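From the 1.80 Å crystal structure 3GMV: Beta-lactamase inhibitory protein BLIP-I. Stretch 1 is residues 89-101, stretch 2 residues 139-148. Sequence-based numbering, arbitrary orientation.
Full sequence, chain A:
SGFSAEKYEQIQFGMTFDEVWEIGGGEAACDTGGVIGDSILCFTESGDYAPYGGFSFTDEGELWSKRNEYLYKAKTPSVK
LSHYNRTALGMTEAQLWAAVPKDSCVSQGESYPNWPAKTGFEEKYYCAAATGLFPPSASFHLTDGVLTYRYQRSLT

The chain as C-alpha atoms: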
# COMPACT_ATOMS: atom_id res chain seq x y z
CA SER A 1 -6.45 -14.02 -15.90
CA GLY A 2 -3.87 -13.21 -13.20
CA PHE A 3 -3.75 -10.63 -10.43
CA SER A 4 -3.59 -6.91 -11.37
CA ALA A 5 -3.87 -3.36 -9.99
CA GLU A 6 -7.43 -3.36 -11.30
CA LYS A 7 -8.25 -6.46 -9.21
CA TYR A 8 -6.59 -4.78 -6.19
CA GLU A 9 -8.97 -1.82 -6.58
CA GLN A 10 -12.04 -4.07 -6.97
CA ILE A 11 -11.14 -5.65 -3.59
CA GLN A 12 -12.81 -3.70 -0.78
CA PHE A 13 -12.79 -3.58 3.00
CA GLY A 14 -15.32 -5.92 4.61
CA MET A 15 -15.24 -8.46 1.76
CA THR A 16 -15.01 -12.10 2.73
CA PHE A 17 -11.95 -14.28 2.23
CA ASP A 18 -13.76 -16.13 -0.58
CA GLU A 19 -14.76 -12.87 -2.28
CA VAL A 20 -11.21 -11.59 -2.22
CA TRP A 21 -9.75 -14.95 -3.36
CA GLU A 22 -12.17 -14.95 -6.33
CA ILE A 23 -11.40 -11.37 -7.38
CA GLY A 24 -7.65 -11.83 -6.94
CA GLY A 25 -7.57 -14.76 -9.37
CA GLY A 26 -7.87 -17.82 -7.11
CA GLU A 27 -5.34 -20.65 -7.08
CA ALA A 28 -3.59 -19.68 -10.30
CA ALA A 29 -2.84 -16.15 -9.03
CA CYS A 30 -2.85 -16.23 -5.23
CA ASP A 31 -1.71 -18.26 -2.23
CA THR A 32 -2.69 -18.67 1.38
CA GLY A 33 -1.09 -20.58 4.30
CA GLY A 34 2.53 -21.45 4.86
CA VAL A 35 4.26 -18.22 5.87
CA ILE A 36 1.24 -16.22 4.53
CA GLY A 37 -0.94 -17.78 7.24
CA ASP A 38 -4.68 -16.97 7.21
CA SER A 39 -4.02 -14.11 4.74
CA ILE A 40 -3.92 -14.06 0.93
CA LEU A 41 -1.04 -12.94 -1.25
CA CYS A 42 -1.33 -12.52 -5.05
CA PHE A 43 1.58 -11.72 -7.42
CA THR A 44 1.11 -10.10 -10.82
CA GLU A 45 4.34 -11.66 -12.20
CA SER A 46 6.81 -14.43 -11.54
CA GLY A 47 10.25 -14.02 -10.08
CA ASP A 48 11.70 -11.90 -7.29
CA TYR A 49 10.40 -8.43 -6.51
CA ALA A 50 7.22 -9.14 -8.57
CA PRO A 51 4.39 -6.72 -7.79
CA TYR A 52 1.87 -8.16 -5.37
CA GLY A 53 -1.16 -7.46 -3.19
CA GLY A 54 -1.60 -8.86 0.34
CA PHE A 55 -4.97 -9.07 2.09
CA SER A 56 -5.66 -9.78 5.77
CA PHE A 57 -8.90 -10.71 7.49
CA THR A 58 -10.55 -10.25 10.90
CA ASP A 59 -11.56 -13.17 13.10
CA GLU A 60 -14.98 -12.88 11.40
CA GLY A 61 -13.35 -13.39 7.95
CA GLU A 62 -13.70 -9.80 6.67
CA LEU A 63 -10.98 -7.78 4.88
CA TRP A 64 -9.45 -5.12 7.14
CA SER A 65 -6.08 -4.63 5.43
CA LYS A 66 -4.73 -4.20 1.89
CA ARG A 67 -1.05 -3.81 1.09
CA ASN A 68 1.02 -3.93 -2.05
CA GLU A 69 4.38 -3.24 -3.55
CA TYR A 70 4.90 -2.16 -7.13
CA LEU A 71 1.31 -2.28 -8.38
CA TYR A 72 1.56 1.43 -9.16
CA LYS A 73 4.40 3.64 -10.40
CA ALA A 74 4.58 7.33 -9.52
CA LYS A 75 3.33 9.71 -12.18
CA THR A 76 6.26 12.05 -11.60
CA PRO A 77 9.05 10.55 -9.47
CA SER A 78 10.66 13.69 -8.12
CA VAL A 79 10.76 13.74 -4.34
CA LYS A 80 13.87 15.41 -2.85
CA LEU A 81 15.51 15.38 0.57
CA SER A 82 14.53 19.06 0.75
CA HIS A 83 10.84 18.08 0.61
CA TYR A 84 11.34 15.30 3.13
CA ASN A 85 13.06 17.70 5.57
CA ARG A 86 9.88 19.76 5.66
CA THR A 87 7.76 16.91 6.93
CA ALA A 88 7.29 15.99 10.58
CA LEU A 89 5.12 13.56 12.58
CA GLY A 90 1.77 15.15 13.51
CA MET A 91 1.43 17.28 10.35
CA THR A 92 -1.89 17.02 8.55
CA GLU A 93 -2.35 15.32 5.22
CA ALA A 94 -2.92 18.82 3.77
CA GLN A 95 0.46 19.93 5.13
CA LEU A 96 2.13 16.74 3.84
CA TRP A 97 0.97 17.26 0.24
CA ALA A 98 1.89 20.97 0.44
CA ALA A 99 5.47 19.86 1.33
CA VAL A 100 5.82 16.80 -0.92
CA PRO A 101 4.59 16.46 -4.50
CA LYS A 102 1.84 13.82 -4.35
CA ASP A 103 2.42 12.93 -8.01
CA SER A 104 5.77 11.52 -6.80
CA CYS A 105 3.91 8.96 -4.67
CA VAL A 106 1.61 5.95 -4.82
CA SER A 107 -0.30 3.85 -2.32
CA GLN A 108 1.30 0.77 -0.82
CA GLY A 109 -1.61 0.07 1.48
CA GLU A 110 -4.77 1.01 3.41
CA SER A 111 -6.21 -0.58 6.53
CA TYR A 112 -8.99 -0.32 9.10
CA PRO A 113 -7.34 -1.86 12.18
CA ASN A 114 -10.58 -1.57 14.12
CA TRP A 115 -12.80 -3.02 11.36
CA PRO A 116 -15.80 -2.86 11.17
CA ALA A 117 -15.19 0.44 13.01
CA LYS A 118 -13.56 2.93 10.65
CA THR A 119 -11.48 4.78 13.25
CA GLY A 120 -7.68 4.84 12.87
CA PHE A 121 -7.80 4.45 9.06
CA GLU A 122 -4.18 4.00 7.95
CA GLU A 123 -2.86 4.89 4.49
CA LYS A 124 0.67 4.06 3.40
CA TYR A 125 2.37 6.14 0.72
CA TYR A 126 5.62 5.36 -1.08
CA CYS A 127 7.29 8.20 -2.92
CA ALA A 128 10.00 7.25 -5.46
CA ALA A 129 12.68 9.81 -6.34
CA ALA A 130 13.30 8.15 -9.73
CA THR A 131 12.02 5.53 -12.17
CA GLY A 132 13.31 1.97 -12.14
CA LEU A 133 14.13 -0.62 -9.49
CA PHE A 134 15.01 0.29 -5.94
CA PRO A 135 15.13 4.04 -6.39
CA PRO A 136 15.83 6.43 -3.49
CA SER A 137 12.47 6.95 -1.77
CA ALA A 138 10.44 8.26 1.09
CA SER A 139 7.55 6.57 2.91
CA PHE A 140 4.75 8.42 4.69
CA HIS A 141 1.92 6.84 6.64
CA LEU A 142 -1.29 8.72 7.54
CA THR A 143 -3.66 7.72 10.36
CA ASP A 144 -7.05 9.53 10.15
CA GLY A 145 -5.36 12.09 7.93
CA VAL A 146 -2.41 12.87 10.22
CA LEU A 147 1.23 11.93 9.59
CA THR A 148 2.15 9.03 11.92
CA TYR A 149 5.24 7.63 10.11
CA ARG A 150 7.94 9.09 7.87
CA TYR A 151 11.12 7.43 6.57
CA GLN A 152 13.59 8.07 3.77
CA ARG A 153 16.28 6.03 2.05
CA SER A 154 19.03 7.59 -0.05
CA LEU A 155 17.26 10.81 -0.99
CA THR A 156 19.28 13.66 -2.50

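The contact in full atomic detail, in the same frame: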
# COMPACT_ATOMS: atom_id res chain seq x y z
N LEU A 89 6.27 14.27 11.98
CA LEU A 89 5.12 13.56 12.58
C LEU A 89 4.12 14.57 13.15
O LEU A 89 4.54 15.59 13.73
CB LEU A 89 5.58 12.59 13.68
CG LEU A 89 6.50 11.49 13.15
CD1 LEU A 89 6.77 10.44 14.23
CD2 LEU A 89 5.92 10.83 11.92
N GLY A 90 2.83 14.32 12.95
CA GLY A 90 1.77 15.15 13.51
C GLY A 90 1.23 16.16 12.52
O GLY A 90 0.18 16.77 12.77
N MET A 91 1.93 16.37 11.41
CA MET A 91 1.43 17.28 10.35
C MET A 91 0.19 16.67 9.71
O MET A 91 0.03 15.45 9.71
CB MET A 91 2.51 17.61 9.31
CG MET A 91 2.68 16.55 8.20
SD MET A 91 4.19 16.75 7.22
CE MET A 91 4.08 18.44 6.65
N THR A 92 -0.71 17.52 9.19
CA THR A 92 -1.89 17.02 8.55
C THR A 92 -1.58 16.56 7.15
O THR A 92 -0.54 16.91 6.61
CB THR A 92 -2.98 18.09 8.43
OG1 THR A 92 -2.52 19.12 7.55
CG2 THR A 92 -3.29 18.69 9.81
N GLU A 93 -2.48 15.77 6.58
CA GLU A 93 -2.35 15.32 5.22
C GLU A 93 -2.23 16.54 4.29
O GLU A 93 -1.42 16.54 3.35
CB GLU A 93 -3.50 14.41 4.79
CG GLU A 93 -3.41 14.05 3.33
CD GLU A 93 -4.42 13.04 2.90
OE1 GLU A 93 -5.41 12.85 3.64
OE2 GLU A 93 -4.20 12.42 1.83
N ALA A 94 -3.02 17.59 4.56
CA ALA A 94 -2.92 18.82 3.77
C ALA A 94 -1.49 19.39 3.80
O ALA A 94 -0.93 19.72 2.76
CB ALA A 94 -3.94 19.90 4.25
N GLN A 95 -0.92 19.48 4.99
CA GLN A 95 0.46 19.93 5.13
C GLN A 95 1.44 19.00 4.39
O GLN A 95 2.36 19.48 3.73
CB GLN A 95 0.83 20.09 6.61
CG GLN A 95 -0.03 21.22 7.29
CD GLN A 95 0.09 21.24 8.79
OE1 GLN A 95 0.12 20.20 9.46
NE2 GLN A 95 0.11 22.45 9.35
N LEU A 96 1.25 17.69 4.51
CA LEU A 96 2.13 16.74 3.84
C LEU A 96 2.15 17.00 2.32
O LEU A 96 3.20 17.10 1.74
CB LEU A 96 1.70 15.30 4.14
CG LEU A 96 2.49 14.25 3.38
CD1 LEU A 96 4.02 14.28 3.79
CD2 LEU A 96 1.90 12.85 3.56
N TRP A 97 0.98 17.10 1.68
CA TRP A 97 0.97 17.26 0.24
C TRP A 97 1.29 18.70 -0.20
O TRP A 97 1.49 18.95 -1.37
CB TRP A 97 -0.33 16.72 -0.36
CG TRP A 97 -0.58 15.25 -0.05
CD1 TRP A 97 -1.73 14.70 0.44
CD2 TRP A 97 0.36 14.17 -0.18
NE1 TRP A 97 -1.56 13.34 0.63
CE2 TRP A 97 -0.29 13.00 0.24
CE3 TRP A 97 1.67 14.09 -0.64
CZ2 TRP A 97 0.33 11.77 0.24
CZ3 TRP A 97 2.30 12.85 -0.63
CH2 TRP A 97 1.64 11.71 -0.20
N ALA A 98 1.36 19.64 0.74
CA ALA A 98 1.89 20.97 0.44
C ALA A 98 3.41 20.95 0.48
O ALA A 98 4.05 21.77 -0.18
CB ALA A 98 1.34 22.04 1.45
N ALA A 99 3.98 20.01 1.24
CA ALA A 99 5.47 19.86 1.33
C ALA A 99 6.05 18.92 0.28
O ALA A 99 7.16 19.13 -0.21
CB ALA A 99 5.87 19.38 2.72
N VAL A 100 5.31 17.88 -0.07
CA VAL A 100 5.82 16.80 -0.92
C VAL A 100 4.93 16.72 -2.14
O VAL A 100 3.71 16.77 -2.00
CB VAL A 100 5.74 15.42 -0.16
CG1 VAL A 100 6.11 14.26 -1.08
CG2 VAL A 100 6.65 15.41 1.07
N PRO A 101 5.51 16.55 -3.33
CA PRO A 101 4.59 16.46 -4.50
C PRO A 101 3.89 15.07 -4.58
O PRO A 101 4.55 14.03 -4.79
CB PRO A 101 5.51 16.70 -5.71
CG PRO A 101 6.90 16.33 -5.22
CD PRO A 101 6.93 16.59 -3.72
N SER A 139 8.81 7.20 2.54
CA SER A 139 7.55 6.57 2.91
C SER A 139 6.86 7.49 3.92
O SER A 139 7.50 8.02 4.84
CB SER A 139 7.80 5.23 3.60
OG SER A 139 8.39 4.33 2.66
N PHE A 140 5.54 7.59 3.80
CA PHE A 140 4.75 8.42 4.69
C PHE A 140 3.50 7.65 5.01
O PHE A 140 2.82 7.18 4.10
CB PHE A 140 4.35 9.72 3.97
CG PHE A 140 5.52 10.59 3.60
CD1 PHE A 140 6.22 11.28 4.59
CD2 PHE A 140 5.87 10.78 2.27
CE1 PHE A 140 7.31 12.09 4.23
CE2 PHE A 140 6.93 11.61 1.91
CZ PHE A 140 7.66 12.25 2.89
N HIS A 141 3.17 7.51 6.29
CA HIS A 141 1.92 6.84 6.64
C HIS A 141 0.98 7.85 7.31
O HIS A 141 1.41 8.62 8.17
CB HIS A 141 2.17 5.63 7.58
CG HIS A 141 3.08 4.59 6.98
ND1 HIS A 141 3.50 3.49 7.70
CD2 HIS A 141 3.68 4.50 5.77
CE1 HIS A 141 4.31 2.76 6.95
NE2 HIS A 141 4.44 3.36 5.78
N LEU A 142 -0.30 7.83 6.94
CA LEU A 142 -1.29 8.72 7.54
C LEU A 142 -2.24 7.88 8.39
O LEU A 142 -2.55 6.75 8.01
CB LEU A 142 -2.08 9.42 6.43
CG LEU A 142 -1.32 10.38 5.53
CD1 LEU A 142 -2.24 10.82 4.36
CD2 LEU A 142 -0.86 11.59 6.34
N THR A 143 -2.64 8.39 9.55
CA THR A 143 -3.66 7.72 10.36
C THR A 143 -4.74 8.79 10.61
O THR A 143 -4.44 9.84 11.19
CB THR A 143 -3.06 7.19 11.70
OG1 THR A 143 -1.95 6.31 11.45
CG2 THR A 143 -4.12 6.44 12.52
N ASP A 144 -5.98 8.52 10.18
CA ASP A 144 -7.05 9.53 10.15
C ASP A 144 -6.54 10.90 9.69
O ASP A 144 -6.77 11.93 10.33
CB ASP A 144 -7.72 9.61 11.51
CG ASP A 144 -8.46 8.32 11.85
OD1 ASP A 144 -9.01 7.68 10.92
OD2 ASP A 144 -8.46 7.93 13.02
N GLY A 145 -5.78 10.87 8.61
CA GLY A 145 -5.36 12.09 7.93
C GLY A 145 -4.29 12.89 8.62
O GLY A 145 -4.11 14.07 8.30
N VAL A 146 -3.55 12.24 9.53
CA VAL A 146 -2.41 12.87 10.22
C VAL A 146 -1.13 12.03 10.04
O VAL A 146 -1.17 10.80 10.06
CB VAL A 146 -2.69 13.06 11.71
CG1 VAL A 146 -1.45 13.61 12.48
CG2 VAL A 146 -3.96 13.95 11.90
N LEU A 147 -0.00 12.71 9.81
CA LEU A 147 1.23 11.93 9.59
C LEU A 147 1.71 11.18 10.85
O LEU A 147 2.03 11.80 11.87
CB LEU A 147 2.34 12.84 9.00
CG LEU A 147 3.61 12.09 8.53
CD1 LEU A 147 3.32 11.25 7.27
CD2 LEU A 147 4.69 13.11 8.18
N THR A 148 1.74 9.85 10.78
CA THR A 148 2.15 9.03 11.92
C THR A 148 3.43 8.24 11.65
O THR A 148 3.96 7.58 12.55
CB THR A 148 1.01 8.07 12.36
OG1 THR A 148 0.55 7.35 11.21
CG2 THR A 148 -0.17 8.88 12.92

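What ties the two backbones together? Three hydrogen bonds, all between main-chain atoms, join the segment leading into the helix, and the first helical residue, to the turn and the strand that follows it. Leu 147 is held at both ends: its N donates to Met 91 O at 2.7 Å, almost perfectly straight, and its O accepts from Gly 90 N at 2.9 Å. Farther along, Glu 93 N donates to Gly 145 O at 2.9 Å, so the first turn of the helix spends a free amide on the other stretch. Between these bonds Thr 92 and Val 146 form a single beta bridge.

Why do the glycines and Thr 92 suit this edge? Gly 90 has positive phi, and a CB there would be jammed against the preceding carbonyl oxygen. Gly 145 also has positive phi, within the type I' turn from Thr 143 to Val 146. Thr 92 caps the helix: its OG1 accepts from Gln 95 N at 3.0 Å, while its own N donates to Gln 95 OE1 at 2.8 Å.

What fills the space between helix and hairpin? Leu 96 points toward the strands and sets its CD1 over one face of the Phe 140 ring, 3.9 Å from the centroid, a CH-pi contact. Its CD2 lies 4.1 Å from Leu 142 CD2 and 4.3 Å from Leu 147 CD1. These branched and aromatic side chains are buried, as apolar groups should be.

What else packs around this apolar cluster? Val 100 CG2 reaches Phe 140 CZ at 3.8 Å, and Met 91 SD approaches Leu 147 CD2 at 3.8 Å. Extended Glu 93 brings its CD within 3.4 Å of Leu 142 CD1, while its OE2 accepts from Trp 97 NE1 at 3.0 Å. More exposed, Leu 89 places CD2 4.3 Å from Leu 147 CG.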